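Local coordinates for Two-component insecticidal protein 16 kDa unit (Alcaligenes faecalis, PDB 5V3S) that probably acts as the 16 kDa aegerolysin-family component of a binary insecticidal toxin that kills corn rootworm, at residues I24-N28 against S29-V33; V115-K118 against E119-V123. All coordinates share one frame; numbering follows the deposited sequence. Where two conformers were deposited one is given.

Interaction 1. Residues I24-N28 against S29-V33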
ATOM      1  N   ILE A  24       3.914   5.303   0.814  1.00 11.01           N
ATOM      2  CA  ILE A  24       3.042   6.199   1.609  1.00 11.03           C
ATOM      3  C   ILE A  24       3.921   7.260   2.221  1.00 10.78           C
ATOM      4  O   ILE A  24       4.910   6.907   2.913  1.00 11.60           O
ATOM      5  CB  ILE A  24       2.327   5.387   2.714  1.00 12.73           C
ATOM      6  CG1 ILE A  24       1.599   4.212   2.090  1.00 13.50           C
ATOM      7  CG2 ILE A  24       1.355   6.229   3.555  1.00 11.61           C
ATOM      8  CD1 ILE A  24       2.335   2.909   2.191  1.00 17.02           C
ATOM      9  N   PHE A  25       3.650   8.524   1.863  1.00 10.80           N
ATOM     10  CA  PHE A  25       4.478   9.656   2.339  1.00 11.60           C
ATOM     11  C   PHE A  25       3.528  10.450   3.161  1.00  9.96           C
ATOM     12  O   PHE A  25       2.410  10.727   2.706  1.00 10.48           O
ATOM     13  CB  PHE A  25       4.955  10.557   1.151  1.00 13.12           C
ATOM     14  CG  PHE A  25       5.873  11.645   1.558  1.00 14.94           C
ATOM     15  CD1 PHE A  25       7.216  11.427   1.641  1.00 19.85           C
ATOM     16  CD2 PHE A  25       5.368  12.882   1.966  1.00 21.24           C
ATOM     17  CE1 PHE A  25       8.086  12.441   2.015  1.00 21.59           C
ATOM     18  CE2 PHE A  25       6.246  13.908   2.405  1.00 21.01           C
ATOM     19  CZ  PHE A  25       7.588  13.652   2.439  1.00 21.28           C
ATOM     20  N   VAL A  26       3.972  10.953   4.317  1.00  9.51           N
ATOM     21  CA  VAL A  26       3.045  11.552   5.288  1.00  9.93           C
ATOM     22  C   VAL A  26       3.586  12.869   5.769  1.00  9.98           C
ATOM     23  O   VAL A  26       4.792  13.025   5.780  1.00  9.24           O
ATOM     24  CB  VAL A  26       2.777  10.659   6.513  1.00 10.82           C
ATOM     25  CG1 VAL A  26       2.357   9.248   6.038  1.00 11.21           C
ATOM     26  CG2 VAL A  26       3.998  10.526   7.374  1.00  9.81           C
ATOM     27  N   VAL A  27       2.659  13.706   6.211  1.00  9.92           N
ATOM     28  CA  VAL A  27       2.948  15.083   6.678  1.00 11.49           C
ATOM     29  C   VAL A  27       2.046  15.442   7.834  1.00  9.65           C
ATOM     30  O   VAL A  27       0.888  15.214   7.845  1.00  9.45           O
ATOM     31  CB  VAL A  27       2.765  16.109   5.511  1.00 11.86           C
ATOM     32  CG1 VAL A  27       3.082  17.523   5.943  1.00 12.79           C
ATOM     33  CG2 VAL A  27       3.504  15.726   4.256  1.00 14.59           C
ATOM     34  N   ASN A  28       2.652  16.090   8.805  1.00 11.84           N
ATOM     35  CA  ASN A  28       2.007  16.740   9.942  0.50 11.48           C
ATOM     36  C   ASN A  28       1.535  15.840  11.085  1.00 12.66           C
ATOM     37  O   ASN A  28       0.750  16.281  11.972  1.00 13.03           O
ATOM     38  CB  ASN A  28       0.931  17.712   9.535  0.50 11.77           C
ATOM     39  CG  ASN A  28       0.659  18.744  10.628  0.50 11.63           C
ATOM     40  OD1 ASN A  28       1.596  19.121  11.326  0.50 11.96           O
ATOM     41  ND2 ASN A  28      -0.620  19.170  10.806  0.50 11.32           N
ATOM     42  N   SER A  29       2.008  14.586  11.093  1.00 14.54           N
ATOM     43  CA  SER A  29       1.805  13.606  12.174  1.00 12.42           C
ATOM     44  C   SER A  29       2.689  12.406  11.893  1.00 13.03           C
ATOM     45  O   SER A  29       3.316  12.361  10.853  1.00 12.58           O
ATOM     46  CB  SER A  29       0.377  13.162  12.288  1.00 14.06           C
ATOM     47  OG  SER A  29       0.102  12.691  13.596  1.00 12.96           O
ATOM     48  N   ASN A  30       2.792  11.480  12.842  1.00 12.63           N
ATOM     49  CA  ASN A  30       3.401  10.155  12.562  1.00 13.12           C
ATOM     50  C   ASN A  30       2.249   9.190  12.487  1.00 11.39           C
ATOM     51  O   ASN A  30       1.336   9.292  13.265  1.00 10.46           O
ATOM     52  CB  ASN A  30       4.310   9.712  13.653  1.00 14.56           C
ATOM     53  CG  ASN A  30       5.277  10.821  14.034  1.00 15.37           C
ATOM     54  OD1 ASN A  30       5.867  11.463  13.161  1.00 15.07           O
ATOM     55  ND2 ASN A  30       5.420  11.037  15.324  1.00 18.15           N
ATOM     56  N   PHE A  31       2.299   8.287  11.483  1.00 10.71           N
ATOM     57  CA  PHE A  31       1.216   7.388  11.200  1.00  9.40           C
ATOM     58  C   PHE A  31       1.752   5.965  11.294  1.00 10.23           C
ATOM     59  O   PHE A  31       2.967   5.782  11.273  1.00  8.87           O
ATOM     60  CB  PHE A  31       0.721   7.613   9.720  1.00  9.21           C
ATOM     61  CG  PHE A  31       0.099   8.968   9.487  1.00  9.02           C
ATOM     62  CD1 PHE A  31       0.877  10.101   9.345  1.00  9.17           C
ATOM     63  CD2 PHE A  31      -1.257   9.104   9.355  1.00  8.65           C
ATOM     64  CE1 PHE A  31       0.273  11.345   9.017  1.00  9.61           C
ATOM     65  CE2 PHE A  31      -1.869  10.316   9.102  1.00  9.37           C
ATOM     66  CZ  PHE A  31      -1.083  11.459   8.941  1.00  9.13           C
ATOM     67  N   LYS A  32       0.819   5.014  11.430  1.00 11.25           N
ATOM     68  CA  LYS A  32       1.100   3.603  11.723  1.00 12.42           C
ATOM     69  C   LYS A  32       0.392   2.712  10.711  1.00 11.06           C
ATOM     70  O   LYS A  32      -0.871   2.857  10.562  1.00  9.78           O
ATOM     71  CB  LYS A  32       0.613   3.253  13.105  1.00 15.74           C
ATOM     72  CG  LYS A  32       0.922   1.832  13.579  1.00 19.50           C
ATOM     73  CD  LYS A  32       0.347   1.608  14.985  1.00 23.50           C
ATOM     74  CE  LYS A  32      -1.192   1.764  15.068  1.00 26.33           C
ATOM     75  NZ  LYS A  32      -1.816   1.250  16.359  1.00 27.92           N
ATOM     76  N   VAL A  33       1.163   1.789  10.107  1.00 10.44           N
ATOM     77  CA  VAL A  33       0.548   0.727   9.261  1.00  9.99           C
ATOM     78  C   VAL A  33      -0.014  -0.384  10.139  1.00 10.91           C
ATOM     79  O   VAL A  33       0.659  -0.898  11.034  1.00 11.32           O
ATOM     80  CB  VAL A  33       1.533   0.197   8.210  1.00 10.77           C
ATOM     81  CG1 VAL A  33       0.824  -0.807   7.356  1.00 11.08           C
ATOM     82  CG2 VAL A  33       2.210   1.324   7.381  1.00 10.57           C
TER
HETATM   83  O   HOH W   1      -0.290  15.115  14.918  1.00 39.29           O
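The Phe31 ring meets the end of the preceding strand along its CD1–CE1 side. The carbonyl O of Val27 lies near the ring plane, at the CE1 edge, 4.1 Å from Phe31 CE1, where the weakly positive ring hydrogens suit an oxygen. Val26 approaches obliquely: its CB stands 3.5 Å from Phe31 CD1, and both methyls lie on the same side of that carbon, Val26 CG1 and CG2 each 3.7 Å from Phe31 CD1. The two side chains pass in opposite directions, and a beta-branched valine brings CB and both methyls within reach of a single ring corner. With CG turned away from its carbonyl carbon (chi1 -66°), the Phe31 ring swings back toward the turn, alongside the end of strand 19-27. This is a beta-arch: strand 19-27 belongs to one sheet of the aegerolysin sandwich, strand 31-38 to the other, so the buried Val26 and Phe31 both point inward, while Val27 points the other way. Leu89 and Val142, one from each sheet, also touch Phe31. Asn28 makes the corner with a left-handed backbone (phi 78°), a conformation asparagine adopts more readily than most residues, and its N bonds to Asp65. Beyond the corner, a water donates to Ser29 OG at 2.8 Å and, weakly, to Asn28 O at 3.3 Å; Ser29 OG, a small hydroxyl able to serve several partners, is also hydrogen-bonded to Asp91.

Interaction 2. Residues V115-K118 against E119-V123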
ATOM      1  N   VAL A 115     -11.054   6.291   2.106  1.00 13.56           N
ATOM      2  CA  VAL A 115     -10.580   7.272   3.067  1.00 14.56           C
ATOM      3  C   VAL A 115     -11.628   7.398   4.146  1.00 15.06           C
ATOM      4  O   VAL A 115     -12.846   7.638   3.876  1.00 15.74           O
ATOM      5  CB  VAL A 115     -10.308   8.652   2.412  1.00 15.38           C
ATOM      6  CG1 VAL A 115      -9.880   9.680   3.496  1.00 15.64           C
ATOM      7  CG2 VAL A 115      -9.302   8.503   1.313  1.00 15.46           C
ATOM      8  N   LYS A 116     -11.182   7.287   5.372  1.00 16.27           N
ATOM      9  CA  LYS A 116     -12.117   7.179   6.501  1.00 18.50           C
ATOM     10  C   LYS A 116     -12.324   8.513   7.218  1.00 19.24           C
ATOM     11  O   LYS A 116     -13.321   8.692   7.903  1.00 22.65           O
ATOM     12  CB  LYS A 116     -11.647   6.073   7.470  1.00 18.46           C
ATOM     13  CG  LYS A 116     -11.742   4.690   6.779  1.00 18.89           C
ATOM     14  CD  LYS A 116     -13.209   4.327   6.645  1.00 19.89           C
ATOM     15  CE  LYS A 116     -13.770   3.673   7.886  1.00 21.04           C
ATOM     16  NZ  LYS A 116     -15.177   3.164   7.659  1.00 21.41           N
ATOM     17  N   ASP A 117     -11.371   9.429   7.090  1.00 17.60           N
ATOM     18  CA  ASP A 117     -11.586  10.757   7.678  1.00 17.22           C
ATOM     19  C   ASP A 117     -11.133  11.795   6.701  1.00 17.16           C
ATOM     20  O   ASP A 117      -9.990  12.255   6.768  1.00 17.12           O
ATOM     21  CB  ASP A 117     -10.836  10.885   8.997  1.00 17.84           C
ATOM     22  CG  ASP A 117     -11.119  12.210   9.699  1.00 19.25           C
ATOM     23  OD1 ASP A 117     -11.830  13.074   9.125  1.00 23.12           O
ATOM     24  OD2 ASP A 117     -10.681  12.335  10.835  1.00 20.89           O
ATOM     25  N   LYS A 118     -12.030  12.188   5.807  1.00 16.78           N
ATOM     26  CA  LYS A 118     -11.725  13.205   4.812  1.00 19.49           C
ATOM     27  C   LYS A 118     -11.635  14.609   5.403  1.00 19.71           C
ATOM     28  O   LYS A 118     -10.984  15.469   4.834  1.00 19.38           O
ATOM     29  CB  LYS A 118     -12.797  13.259   3.766  1.00 22.42           C
ATOM     30  CG  LYS A 118     -12.745  12.079   2.811  1.00 28.01           C
ATOM     31  CD  LYS A 118     -14.016  12.038   1.954  1.00 28.64           C
ATOM     32  CE  LYS A 118     -14.029  10.763   1.088  1.00 31.02           C
ATOM     33  NZ  LYS A 118     -14.390   9.621   1.905  1.00 29.34           N
ATOM     34  N   GLU A 119     -12.289  14.791   6.549  1.00 20.35           N
ATOM     35  CA  GLU A 119     -12.391  16.085   7.191  1.00 22.77           C
ATOM     36  C   GLU A 119     -11.036  16.500   7.728  1.00 18.10           C
ATOM     37  O   GLU A 119     -10.680  17.643   7.575  1.00 23.02           O
ATOM     38  CB  GLU A 119     -13.402  16.059   8.350  1.00 27.06           C
ATOM     39  CG  GLU A 119     -14.870  16.122   7.931  1.00 32.87           C
ATOM     40  CD  GLU A 119     -15.762  16.803   8.990  1.00 42.32           C
ATOM     41  OE1 GLU A 119     -15.248  17.371  10.000  1.00 46.69           O
ATOM     42  OE2 GLU A 119     -16.996  16.806   8.804  1.00 49.22           O
ATOM     43  N   ASN A 120     -10.280  15.583   8.308  1.00 14.40           N
ATOM     44  CA  ASN A 120      -9.030  15.918   9.043  1.00 15.53           C
ATOM     45  C   ASN A 120      -7.736  15.632   8.242  1.00 13.71           C
ATOM     46  O   ASN A 120      -6.703  16.086   8.601  1.00 13.44           O
ATOM     47  CB  ASN A 120      -9.065  15.195  10.380  1.00 15.84           C
ATOM     48  CG  ASN A 120     -10.141  15.769  11.295  1.00 19.58           C
ATOM     49  OD1 ASN A 120     -10.180  16.987  11.503  1.00 21.79           O
ATOM     50  ND2 ASN A 120     -11.001  14.915  11.837  1.00 19.90           N
ATOM     51  N   TYR A 121      -7.853  14.887   7.132  1.00 14.13           N
ATOM     52  CA  TYR A 121      -6.738  14.424   6.327  1.00 13.22           C
ATOM     53  C   TYR A 121      -7.012  14.596   4.810  1.00 12.72           C
ATOM     54  O   TYR A 121      -8.146  14.503   4.356  1.00 15.12           O
ATOM     55  CB  TYR A 121      -6.437  12.980   6.631  1.00 13.07           C
ATOM     56  CG  TYR A 121      -6.202  12.729   8.097  1.00 12.35           C
ATOM     57  CD1 TYR A 121      -4.927  12.790   8.645  1.00 12.62           C
ATOM     58  CD2 TYR A 121      -7.248  12.371   8.898  1.00 12.58           C
ATOM     59  CE1 TYR A 121      -4.694  12.474   9.995  1.00 11.33           C
ATOM     60  CE2 TYR A 121      -7.061  12.154  10.223  1.00 12.75           C
ATOM     61  CZ  TYR A 121      -5.814  12.235  10.761  1.00 12.46           C
ATOM     62  OH  TYR A 121      -5.680  12.002  12.097  1.00 15.11           O
ATOM     63  N   THR A 122      -6.020  15.039   4.108  1.00 13.79           N
ATOM     64  CA  THR A 122      -5.999  14.974   2.681  1.00 13.71           C
ATOM     65  C   THR A 122      -5.224  13.722   2.284  1.00 12.49           C
ATOM     66  O   THR A 122      -4.058  13.561   2.519  1.00 10.60           O
ATOM     67  CB  THR A 122      -5.440  16.235   2.031  1.00 16.28           C
ATOM     68  OG1 THR A 122      -6.153  17.375   2.548  1.00 16.85           O
ATOM     69  CG2 THR A 122      -5.666  16.194   0.513  1.00 15.40           C
ATOM     70  N   VAL A 123      -5.938  12.828   1.613  1.00 13.71           N
ATOM     71  CA  VAL A 123      -5.327  11.603   1.193  1.00 13.56           C
ATOM     72  C   VAL A 123      -5.470  11.444  -0.311  1.00 12.07           C
ATOM     73  O   VAL A 123      -6.595  11.393  -0.791  1.00 11.62           O
ATOM     74  CB  VAL A 123      -5.955  10.427   1.912  1.00 13.48           C
ATOM     75  CG1 VAL A 123      -5.293   9.154   1.516  1.00 14.37           C
ATOM     76  CG2 VAL A 123      -5.776  10.506   3.384  1.00 14.22           C
TER
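Asp117 and Asn120 are joined by the straightest hydrogen bond of this turn, from Asn120 ND2 to Asp117 OD2 (2.8 Å, 165°). The donor reaches the syn lone pair of OD2 and keeps the oxygen in its own amide plane, although carboxylate and amide are turned 81° apart. The other oxygen serves the backbone: Asp117 OD1 accepts Asn120 N at 3.1 Å, from well above the carboxylate plane, and more weakly Glu119 N, which closes an Asx turn. Asparagine fits here because its short amide offers an N-H to the carboxylate that also holds its backbone N. A weak bond from Tyr121 N to Asp117 O (3.4 Å) completes an Asx motif, with Lys118, Glu119 and Asn120 in roughly helical backbone conformations. Aspartate suits its place because its short chain, with CG opposite the backbone N (chi1 -175°), folds the carboxylate forward over the amides that follow. Lys118, curling back at its last torsion, gives Val115 O a weak bond from NZ.

Apolar and ring contacts are fewer. Val115 CG2 rests 3.9 Å from Val123 CB, two compact beta-branched side chains running alongside each other in opposite senses. The Tyr121 ring takes Asp117 O in plane at its edge, 3.5 Å from Tyr121 CD2; the phenol OH bonds to Asp91.

The turn leaves strand 110-115, the border of one sheet, and enters strand 121-126, the border of the other, with Val96 of strand 94-103 pairing to Lys116 and Val143 of strand 136-144 to Thr122.

How the interactions relate
From the N terminus, interaction 1 comes first: it closes the short loop 28-30, by which strand 19-27 of the mixed sheet hands over to strand 31-38 of the antiparallel one. Much later, interaction 2 closes the loop between strands 110-115 and 121-126, a return from the antiparallel sheet to the mixed one. The two lie in series, neither nested nor crossed, yet their centres are only about 13 Å apart, on the same side of the chain's centre. They touch through Phe31 CE2 and Tyr121 CE1, 3.7 Å apart. Asp91 of strand 83-91 also links them, bonding Ser29 through one oxygen and Tyr121 through the other.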